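Local coordinates for amino acid adenylation domain-containing protein (Bacillus stratosphericus LAMA 585, PDB 6ULY) that probably selects and activates an alpha-keto acid as its acyl adenylate, acting as the adenylation domain of a nonribosomal depsipeptide synthetase, at residues D222-G225 and G226-F230; K119-E122 and H123-I126; K385-P388 and G389-I392. All blocks are in the same frame, centred on the assembly; numbering follows the deposited sequence.

Contact 1 (D222-G225 and G226-F230); sequences DHIG and GIVMF. With QA7 (5'-O-{(S)-hydroxy[(4-methyl-2-oxopentanoyl)oxy]phosphoryl}adenosine), chain C.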
loop_
_atom_site.group_PDB
_atom_site.type_symbol
_atom_site.label_atom_id
_atom_site.label_comp_id
_atom_site.label_asym_id
_atom_site.label_seq_id
_atom_site.Cartn_x
_atom_site.Cartn_y
_atom_site.Cartn_z
ATOM N N ASP A 222 17.264 15.452 -0.206
ATOM C CA ASP A 222 16.573 14.264 0.274
ATOM C C ASP A 222 16.106 13.364 -0.862
ATOM O O ASP A 222 15.620 12.260 -0.595
ATOM C CB ASP A 222 15.378 14.666 1.142
ATOM C CG ASP A 222 14.389 15.547 0.402
ATOM O OD1 ASP A 222 13.496 15.002 -0.285
ATOM O OD2 ASP A 222 14.510 16.787 0.507
ATOM N N HIS A 223 16.221 13.817 -2.107
ATOM C CA HIS A 223 16.017 12.973 -3.275
ATOM C C HIS A 223 17.326 12.262 -3.598
ATOM O O HIS A 223 18.406 12.861 -3.531
ATOM C CB HIS A 223 15.552 13.810 -4.471
ATOM C CG HIS A 223 15.030 13.001 -5.622
ATOM N ND1 HIS A 223 15.748 11.977 -6.203
ATOM C CD2 HIS A 223 13.868 13.085 -6.314
ATOM C CE1 HIS A 223 15.047 11.456 -7.193
ATOM N NE2 HIS A 223 13.902 12.111 -7.282
ATOM N N ILE A 224 17.225 10.977 -3.942
ATOM C CA ILE A 224 18.422 10.156 -4.118
ATOM C C ILE A 224 19.319 10.735 -5.203
ATOM O O ILE A 224 20.551 10.678 -5.101
ATOM C CB ILE A 224 18.026 8.693 -4.415
ATOM C CG1 ILE A 224 19.233 7.766 -4.240
ATOM C CG2 ILE A 224 17.439 8.551 -5.818
ATOM C CD1 ILE A 224 19.545 7.451 -2.792
ATOM N N GLY A 225 18.727 11.308 -6.254
ATOM C CA GLY A 225 19.528 11.959 -7.278
ATOM C C GLY A 225 20.215 13.217 -6.785
ATOM O O GLY A 225 21.259 13.611 -7.319
ATOM N N GLY A 226 19.651 13.868 -5.771
ATOM C CA GLY A 226 20.310 15.027 -5.203
ATOM C C GLY A 226 21.492 14.648 -4.333
ATOM O O GLY A 226 22.553 15.276 -4.402
ATOM N N ILE A 227 21.334 13.611 -3.513
ATOM C CA ILE A 227 22.386 13.274 -2.564
ATOM C C ILE A 227 23.472 12.440 -3.234
ATOM O O ILE A 227 24.666 12.705 -3.053
ATOM C CB ILE A 227 21.791 12.568 -1.327
ATOM C CG1 ILE A 227 22.896 12.191 -0.336
ATOM C CG2 ILE A 227 20.974 11.328 -1.720
ATOM C CD1 ILE A 227 23.710 13.381 0.176
ATOM N N VAL A 228 23.090 11.452 -4.044
ATOM C CA VAL A 228 24.066 10.539 -4.629
ATOM C C VAL A 228 24.455 10.994 -6.028
ATOM O O VAL A 228 25.623 11.303 -6.285
ATOM C CB VAL A 228 23.536 9.092 -4.668
ATOM C CG1 VAL A 228 24.586 8.157 -5.274
ATOM C CG2 VAL A 228 23.141 8.628 -3.276
ATOM N N MET A 229 23.484 11.033 -6.945
ATOM C CA MET A 229 23.821 11.246 -8.349
ATOM C C MET A 229 24.595 12.543 -8.557
ATOM O O MET A 229 25.368 12.652 -9.516
ATOM C CB MET A 229 22.557 11.251 -9.207
ATOM C CG MET A 229 22.840 11.364 -10.695
ATOM S SD MET A 229 21.359 11.263 -11.721
ATOM C CE MET A 229 20.486 12.747 -11.222
ATOM N N PHE A 230 24.421 13.526 -7.674
ATOM C CA PHE A 230 25.105 14.808 -7.820
ATOM C C PHE A 230 26.009 15.091 -6.628
ATOM O O PHE A 230 27.232 15.079 -6.788
ATOM C CB PHE A 230 24.086 15.923 -8.054
ATOM C CG PHE A 230 23.876 16.223 -9.509
ATOM C CD1 PHE A 230 24.281 17.430 -10.046
ATOM C CD2 PHE A 230 23.323 15.272 -10.352
ATOM C CE1 PHE A 230 24.114 17.697 -11.388
ATOM C CE2 PHE A 230 23.157 15.532 -11.697
ATOM C CZ PHE A 230 23.552 16.748 -12.216
HETATM C C01 QA7 C . 17.715 9.332 -12.256
HETATM C C02 QA7 C . 17.256 9.676 -10.889
HETATM C C03 QA7 C . 18.417 9.669 -9.933
HETATM C C04 QA7 C . 16.115 8.750 -10.616
HETATM C C05 QA7 C . 16.000 8.163 -9.245
HETATM C C06 QA7 C . 14.702 8.268 -8.514
HETATM C C10 QA7 C . 12.179 5.885 -8.409
HETATM C C11 QA7 C . 11.132 5.684 -9.278
HETATM C C12 QA7 C . 11.478 4.482 -10.254
HETATM C C13 QA7 C . 10.846 4.734 -11.272
HETATM C C14 QA7 C . 10.683 6.370 -11.354
HETATM C C16 QA7 C . 12.745 7.247 -12.159
HETATM C C18 QA7 C . 12.367 7.429 -14.249
HETATM C C19 QA7 C . 12.353 7.643 -15.624
HETATM C C21 QA7 C . 10.261 6.874 -15.733
HETATM C C23 QA7 C . 11.270 6.933 -13.684
HETATM N N15 QA7 C . 11.530 6.842 -12.374
HETATM N N17 QA7 C . 13.273 7.610 -13.291
HETATM N N20 QA7 C . 11.304 7.350 -16.311
HETATM N N22 QA7 C . 10.214 6.663 -14.468
HETATM N N24 QA7 C . 13.497 8.155 -16.246
HETATM O O07 QA7 C . 14.488 7.656 -7.330
HETATM O O09 QA7 C . 11.923 6.896 -7.507
HETATM O O25 QA7 C . 10.999 6.830 -10.230
HETATM O O26 QA7 C . 9.480 4.275 -11.293
HETATM O O27 QA7 C . 11.224 3.094 -9.734
HETATM O O28 QA7 C . 12.835 8.568 -5.855
HETATM O O29 QA7 C . 13.317 6.398 -5.641
HETATM O O30 QA7 C . 13.881 8.884 -8.979
HETATM O O31 QA7 C . 16.881 7.608 -8.795
HETATM P P08 QA7 C . 13.105 7.395 -6.598
#
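Ile224 and Val228, one helical turn apart, lie side by side and point the same way, the Ile224 CD1 methyl resting 3.8 Å from Val228 CG2. Ile224 O accepts from Val228 N and, weakly, from Met229 N, as the helix widens into a pi-type turn. With CG1 of Ile224 turned anti to the backbone N (chi1 -165°), the branch methyl CG2 is left to face the keto acyl adenylate, 3.2 Å from its O31. Helix 224-237, which joins parallel strands 214-217 and 240-243 in a beta-alpha-beta unit of this ANL-family enzyme, thus begins at the ligand pocket. His223 is its N-cap: ND1 accepts from Gly225 N at 3.1 Å, a bond that fixes the ring's rotation and leaves CE1 near the ligand, 3.3 Å from O30. Trp269 meets the same imidazole edge-to-face. At Gly225 the bare CA lies 3.7 Å from C03 of the 4-methyl-2-oxopentanoyl chain. Met229 SD lies 3.8 Å from the same ligand carbon, C03; the methionine runs straight to CG and SD and then bends at chi3 (65°), which brings CE back beside Gly225. Ile227 N closes the first turn on His223 O, and Ile227 CG2 packs over that oxygen and Ile224 O.

Contact 2 (K119-E122 and H123-I126); sequences KLLE and HPLI. With SO4 (sulfate ion), chain J.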
loop_
_atom_site.group_PDB
_atom_site.type_symbol
_atom_site.label_atom_id
_atom_site.label_comp_id
_atom_site.label_asym_id
_atom_site.label_seq_id
_atom_site.Cartn_x
_atom_site.Cartn_y
_atom_site.Cartn_z
ATOM N N LYS A 119 9.331 6.918 14.608
ATOM C CA LYS A 119 9.071 5.826 15.542
ATOM C C LYS A 119 9.785 4.548 15.118
ATOM O O LYS A 119 10.268 3.790 15.967
ATOM C CB LYS A 119 7.562 5.587 15.652
ATOM C CG LYS A 119 7.162 4.540 16.675
ATOM C CD LYS A 119 5.645 4.492 16.852
ATOM C CE LYS A 119 5.224 3.421 17.857
ATOM N NZ LYS A 119 3.741 3.374 18.057
ATOM N N LEU A 120 9.854 4.283 13.812
ATOM C CA LEU A 120 10.550 3.089 13.346
ATOM C C LEU A 120 12.023 3.124 13.730
ATOM O O LEU A 120 12.621 2.075 14.002
ATOM C CB LEU A 120 10.403 2.954 11.830
ATOM C CG LEU A 120 10.865 1.621 11.236
ATOM C CD1 LEU A 120 10.045 0.469 11.815
ATOM C CD2 LEU A 120 10.778 1.644 9.713
ATOM N N LEU A 121 12.618 4.312 13.760
ATOM C CA LEU A 121 14.019 4.496 14.116
ATOM C C LEU A 121 14.226 4.687 15.614
ATOM O O LEU A 121 15.314 5.095 16.029
ATOM C CB LEU A 121 14.587 5.693 13.352
ATOM C CG LEU A 121 14.645 5.504 11.835
ATOM C CD1 LEU A 121 14.746 6.837 11.118
ATOM C CD2 LEU A 121 15.817 4.615 11.464
ATOM N N GLU A 122 13.212 4.400 16.429
ATOM C CA GLU A 122 13.320 4.484 17.885
ATOM C C GLU A 122 13.696 5.897 18.337
ATOM O O GLU A 122 14.663 6.108 19.072
ATOM C CB GLU A 122 14.316 3.448 18.413
ATOM C CG GLU A 122 13.845 2.008 18.231
ATOM C CD GLU A 122 14.833 0.993 18.771
ATOM O OE1 GLU A 122 16.013 1.354 18.968
ATOM O OE2 GLU A 122 14.430 -0.165 19.006
ATOM N N HIS A 123 12.909 6.874 17.889
ATOM C CA HIS A 123 12.977 8.234 18.406
ATOM C C HIS A 123 14.380 8.812 18.275
ATOM O O HIS A 123 15.009 9.146 19.286
ATOM C CB HIS A 123 12.545 8.258 19.873
ATOM C CG HIS A 123 11.264 7.531 20.139
ATOM N ND1 HIS A 123 10.211 7.526 19.249
ATOM C CD2 HIS A 123 10.866 6.784 21.196
ATOM C CE1 HIS A 123 9.220 6.810 19.748
ATOM N NE2 HIS A 123 9.593 6.346 20.927
ATOM N N PRO A 124 14.902 8.946 17.063
ATOM C CA PRO A 124 16.230 9.541 16.893
ATOM C C PRO A 124 16.194 11.052 17.054
ATOM O O PRO A 124 15.169 11.708 16.864
ATOM C CB PRO A 124 16.610 9.155 15.460
ATOM C CG PRO A 124 15.295 9.046 14.754
ATOM C CD PRO A 124 14.313 8.532 15.777
ATOM N N LEU A 125 17.353 11.599 17.409
ATOM C CA LEU A 125 17.499 13.044 17.448
ATOM C C LEU A 125 17.130 13.626 16.093
ATOM O O LEU A 125 17.591 13.147 15.053
ATOM C CB LEU A 125 18.936 13.427 17.813
ATOM C CG LEU A 125 19.317 14.901 17.623
ATOM C CD1 LEU A 125 18.569 15.778 18.614
ATOM C CD2 LEU A 125 20.818 15.093 17.756
ATOM N N ILE A 126 16.299 14.657 16.104
ATOM C CA ILE A 126 15.971 15.388 14.889
ATOM C C ILE A 126 16.930 16.563 14.769
ATOM O O ILE A 126 17.087 17.353 15.708
ATOM C CB ILE A 126 14.506 15.859 14.896
ATOM C CG1 ILE A 126 13.560 14.656 15.042
ATOM C CG2 ILE A 126 14.205 16.632 13.618
ATOM C CD1 ILE A 126 12.094 15.029 15.183
HETATM S S SO4 J . 4.634 7.018 20.023
HETATM O O1 SO4 J . 4.353 6.702 21.402
HETATM O O2 SO4 J . 3.749 6.246 19.182
HETATM O O3 SO4 J . 4.400 8.422 19.784
HETATM O O4 SO4 J . 6.022 6.705 19.735
#
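Lys119 and His123, four residues apart across the end of a helix, bring the flank of an aliphatic chain beside an imidazole: Lys119 CG lies 4.3 Å from His123 CE1. Both side chains lead to one sulfate ion, probably taken up from the crystallisation liquor. The lysine reaches it with its tip, NZ donating to sulfate O2 at 3.1 Å, while CD and CE run alongside the anion. The histidine presents a ring edge, with CE1 3.2 Å from sulfate O4 and that oxygen near the ring plane. Lys119 can span the distance because every torsion from chi1 (-176°) outward is close to anti, giving a fully extended chain. A second apolar touch lies further along the turn, where Leu121 CB meets Pro124 CG at 3.7 Å.

The turn that carries His123 round to Lys119 is a Schellman motif ending helix 109-120. Glu122, at positive phi (59°), is its C-prime residue; Glu122 N bonds to Lys119 O at 3.0 Å, and His123 N reaches back to Trp118 O. His123, also at positive phi, continues the reversal, which turns the chain out of the helix and into strand 125-128.

In the next shell, His115 NE2 also bonds to the sulfate, so that His115, Lys119 and His123, spaced four residues apart, all meet one anion. The ring of Trp118 meets that of His123 with planes at about 35°. Pro70, at the start of strand 70-74, touches both Leu121 and Pro124, and Arg423 NE bonds to Leu120 O at the helix end. Gln429 of the second subunit packs on Lys119 and Leu120.

Contact 3 (K385-P388 and G389-I392); sequences KPIP and GITI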
loop_
_atom_site.group_PDB
_atom_site.type_symbol
_atom_site.label_atom_id
_atom_site.label_comp_id
_atom_site.label_asym_id
_atom_site.label_seq_id
_atom_site.Cartn_x
_atom_site.Cartn_y
_atom_site.Cartn_z
ATOM N N LYS A 385 22.088 2.524 -21.788
ATOM C CA LYS A 385 22.698 1.300 -21.307
ATOM C C LYS A 385 22.949 1.378 -19.806
ATOM O O LYS A 385 23.116 2.470 -19.251
ATOM C CB LYS A 385 24.021 1.041 -22.021
ATOM C CG LYS A 385 23.884 0.759 -23.502
ATOM C CD LYS A 385 25.122 0.073 -24.055
ATOM C CE LYS A 385 24.941 -0.294 -25.523
ATOM N NZ LYS A 385 24.683 0.907 -26.370
ATOM N N PRO A 386 23.000 0.232 -19.130
ATOM C CA PRO A 386 23.337 0.243 -17.705
ATOM C C PRO A 386 24.732 0.800 -17.482
ATOM O O PRO A 386 25.624 0.653 -18.318
ATOM C CB PRO A 386 23.261 -1.235 -17.303
ATOM C CG PRO A 386 22.534 -1.918 -18.405
ATOM C CD PRO A 386 22.792 -1.134 -19.640
ATOM N N ILE A 387 24.920 1.436 -16.332
ATOM C CA ILE A 387 26.246 1.906 -15.944
ATOM C C ILE A 387 27.098 0.681 -15.633
ATOM O O ILE A 387 26.551 -0.411 -15.418
ATOM C CB ILE A 387 26.182 2.866 -14.745
ATOM C CG1 ILE A 387 25.554 2.180 -13.527
ATOM C CG2 ILE A 387 25.406 4.127 -15.117
ATOM C CD1 ILE A 387 25.582 3.046 -12.266
ATOM N N PRO A 388 28.424 0.801 -15.614
ATOM C CA PRO A 388 29.257 -0.339 -15.226
ATOM C C PRO A 388 28.805 -0.932 -13.900
ATOM O O PRO A 388 28.445 -0.213 -12.966
ATOM C CB PRO A 388 30.660 0.267 -15.126
ATOM C CG PRO A 388 30.637 1.412 -16.069
ATOM C CD PRO A 388 29.231 1.956 -16.048
ATOM N N GLY A 389 28.820 -2.265 -13.834
ATOM C CA GLY A 389 28.472 -2.995 -12.641
ATOM C C GLY A 389 27.025 -3.431 -12.560
ATOM O O GLY A 389 26.708 -4.331 -11.773
ATOM N N ILE A 390 26.144 -2.832 -13.355
ATOM C CA ILE A 390 24.711 -3.084 -13.277
ATOM C C ILE A 390 24.310 -4.040 -14.389
ATOM O O ILE A 390 24.772 -3.918 -15.532
ATOM C CB ILE A 390 23.911 -1.770 -13.373
ATOM C CG1 ILE A 390 24.211 -0.853 -12.179
ATOM C CG2 ILE A 390 22.424 -2.066 -13.480
ATOM C CD1 ILE A 390 23.559 -1.272 -10.891
ATOM N N THR A 391 23.452 -4.999 -14.057
ATOM C CA THR A 391 22.775 -5.825 -15.044
ATOM C C THR A 391 21.282 -5.554 -14.943
ATOM O O THR A 391 20.726 -5.522 -13.841
ATOM C CB THR A 391 23.058 -7.318 -14.836
ATOM O OG1 THR A 391 24.468 -7.531 -14.681
ATOM C CG2 THR A 391 22.578 -8.104 -16.034
ATOM N N ILE A 392 20.644 -5.339 -16.086
ATOM C CA ILE A 392 19.202 -5.163 -16.159
ATOM C C ILE A 392 18.627 -6.330 -16.941
ATOM O O ILE A 392 19.254 -6.836 -17.877
ATOM C CB ILE A 392 18.818 -3.827 -16.825
ATOM C CG1 ILE A 392 19.589 -2.679 -16.172
ATOM C CG2 ILE A 392 17.315 -3.612 -16.735
ATOM C CD1 ILE A 392 19.274 -1.337 -16.747
#
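Ile387 and Ile390 meet through their ethyl branches, CG1 to CG1 at 3.6 Å, at the two ends of a type II beta turn. The side chains cross obliquely. Ile387 holds CG1 between its backbone N and carbonyl carbon (chi1 60°), whereas Ile390 carries CG1 anti to the carbonyl carbon; these two settings bring the branches together. Ile390 CG2, the other branch, is directed instead to Pro386, on the strand leading into the turn, 4.0 Å from Pro386 CB. The pyrrolidine of Pro386 also serves as a bearing surface for Ile392, whose CD1 lies 3.7 Å from Pro386 CG.

Around this apolar patch the fold supplies more hydrocarbon. Phe342 touches Ile387, Val340 and Ile412 touch Ile390, and Val341 and Val410 touch Ile392, so residues of strands 338-342 and 408-413 lie against the isoleucines of the turn and of the strand after it. The turn passes the chain from strand 385-386, the weakly bonded edge of the nine-strand mixed sheet, to strand 391-395 of the five-strand antiparallel sheet. It thereby joins two sheets of the adenylation domain.

At the polar edge, Pro388 and Gly389 fill the two central positions. The proline ring restrains phi at the first, and Gly389 adopts a positive phi (94°) at which a CB would run into the carbonyl oxygen of Pro388. Backbone bonds tie the turn's Gly389 to Gly7 and its Ile390 to Gly6, next to strand 3-5. Pro386 CB also packs against Ile390 O, 3.6 Å away. Across the mouth of the turn, Ile390 N donates to Ile387 O at 3.2 Å with an N-H...O angle of 160°.

Following the chain from its N terminus, contact 2 comes first and closes the turn between helix 109-120 and strand 125-128 of the seven-strand sheet. Contact 1 follows, winding the opening of helix 224-237 between two strands of the nine-strand sheet. Contact 3 closes last, at the turn between that sheet's edge strand and the five-strand antiparallel sheet. The three are strictly in series: each is complete before the next begins, and none nests within or crosses another. Nor do they touch. Contact 1 has its centre about 22 Å from that of contact 2 and about 19 Å from that of contact 3; contacts 2 and 3 are about 35 Å apart, centre to centre.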